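Local coordinates for citryl-CoA lyase (Hydrogenobacter thermophilus, PDB 6HXP), which cleaves citryl-CoA into acetyl-CoA and oxaloacetate, using a fold shared with the citrate synthase family, at the interface of chains A and B. Residues are numbered along the deposited sequence; one frame, centred on the assembly and turned at random. Chains: chain A/B, Citryl-CoA lyase.

The interface of chains A and B. Residues chain A 75, 220-221, 224; chain B 6-7, 9.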
# COMPACT_ATOMS: atom_id res chain seq x y z
N ARG A 75 -2.56 9.61 -7.44
CA ARG A 75 -3.68 9.97 -8.29
C ARG A 75 -4.15 8.83 -9.19
O ARG A 75 -5.34 8.68 -9.43
CB ARG A 75 -3.34 11.22 -9.11
CG ARG A 75 -3.10 12.43 -8.21
CD ARG A 75 -2.73 13.71 -8.96
NE ARG A 75 -3.95 14.26 -9.51
CZ ARG A 75 -4.49 15.49 -9.37
NH1 ARG A 75 -3.85 16.47 -8.67
NH2 ARG A 75 -5.63 15.77 -9.94
N ALA A 220 -4.20 16.60 -0.72
CA ALA A 220 -4.75 17.55 -1.67
C ALA A 220 -4.86 16.98 -3.09
O ALA A 220 -5.88 17.17 -3.77
CB ALA A 220 -3.93 18.83 -1.68
N HIS A 221 -3.82 16.29 -3.53
CA HIS A 221 -3.79 15.70 -4.88
C HIS A 221 -4.86 14.60 -5.04
O HIS A 221 -5.54 14.55 -6.06
CB HIS A 221 -2.40 15.12 -5.19
CG HIS A 221 -1.46 16.18 -5.64
ND1 HIS A 221 -1.44 16.62 -6.96
CD2 HIS A 221 -0.57 16.92 -4.91
CE1 HIS A 221 -0.53 17.61 -6.98
NE2 HIS A 221 -0.00 17.84 -5.78
N GLU A 224 -8.31 16.19 -5.07
CA GLU A 224 -8.53 16.84 -6.35
C GLU A 224 -8.85 15.80 -7.44
O GLU A 224 -9.80 15.97 -8.22
CB GLU A 224 -7.32 17.70 -6.72
CG GLU A 224 -7.57 18.53 -7.96
CD GLU A 224 -6.41 19.42 -8.32
OE1 GLU A 224 -5.28 18.91 -8.48
OE2 GLU A 224 -6.61 20.66 -8.41
N LYS B 6 -4.06 17.56 -14.79
CA LYS B 6 -4.50 18.92 -14.47
C LYS B 6 -4.49 19.08 -12.98
O LYS B 6 -4.80 18.15 -12.23
CB LYS B 6 -5.92 19.16 -14.97
CG LYS B 6 -6.13 18.85 -16.44
CD LYS B 6 -7.40 19.53 -16.96
CE LYS B 6 -8.69 19.04 -16.33
NZ LYS B 6 -8.97 17.60 -16.63
N THR B 7 -4.18 20.30 -12.53
CA THR B 7 -4.18 20.57 -11.12
C THR B 7 -4.24 22.06 -10.83
O THR B 7 -3.72 22.86 -11.62
CB THR B 7 -2.91 19.99 -10.43
OG1 THR B 7 -2.97 20.19 -9.04
CG2 THR B 7 -1.62 20.61 -10.96
N ILE B 9 -3.37 22.90 -7.52
CA ILE B 9 -2.74 22.92 -6.23
C ILE B 9 -1.42 23.63 -6.22
O ILE B 9 -1.21 24.55 -5.40
CB ILE B 9 -2.56 21.47 -5.69
CG1 ILE B 9 -3.88 20.72 -5.62
CG2 ILE B 9 -1.90 21.49 -4.27
CD1 ILE B 9 -3.71 19.22 -5.48
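The N-terminal strand 5-7 of chain B, with the loop residue B:Ile9 just after it, lies against helix 206-228 of chain A, where B:Thr7 and B:Ile9 meet A:Glu224 and A:His221. It illustrates how a charged pair prepared within one subunit can receive a neutral hydroxyl from the other. B:Thr7 OG1 donates to the carboxylate oxygen A:Glu224 OE1 at 2.7 Å, meeting the syn lone pair of that oxygen. The anti lone pair takes A:Arg75 NH1 at 2.8 Å, a salt bridge whose hydrogen bond is nearly straight (171° at H) and lies in the guanidinium plane. The same NH1 also donates to the ring nitrogen A:His221 ND1 at 3.0 Å, tilted from the ring plane, which probably helps to hold the imidazole's rotation. On chain B, B:Ile9 N donates to B:Thr7 OG1 at 3.1 Å, which probably helps to turn the hydroxyl hydrogen towards the carboxylate. A:Glu224 turns CG away from its main-chain nitrogen (chi1 -173°) and runs on extended, which carries its carboxylate out to the strand. Replacing A:Glu224 with alanine would probably leave the guanidinium of A:Arg75 without its charged mate and the hydroxyl of B:Thr7 without its acceptor. Beside this polar group, the tip of B:Ile9 sits over the imidazole face, CD1 being 3.7 Å from the ring centroid of A:His221, and also touches A:Ala220 CB at 3.8 Å. In the fold, helix 69-79 supplies A:Arg75 to brace helix 206-228 from within chain A, and the two-fold symmetry repeats the arrangement with the chains exchanged.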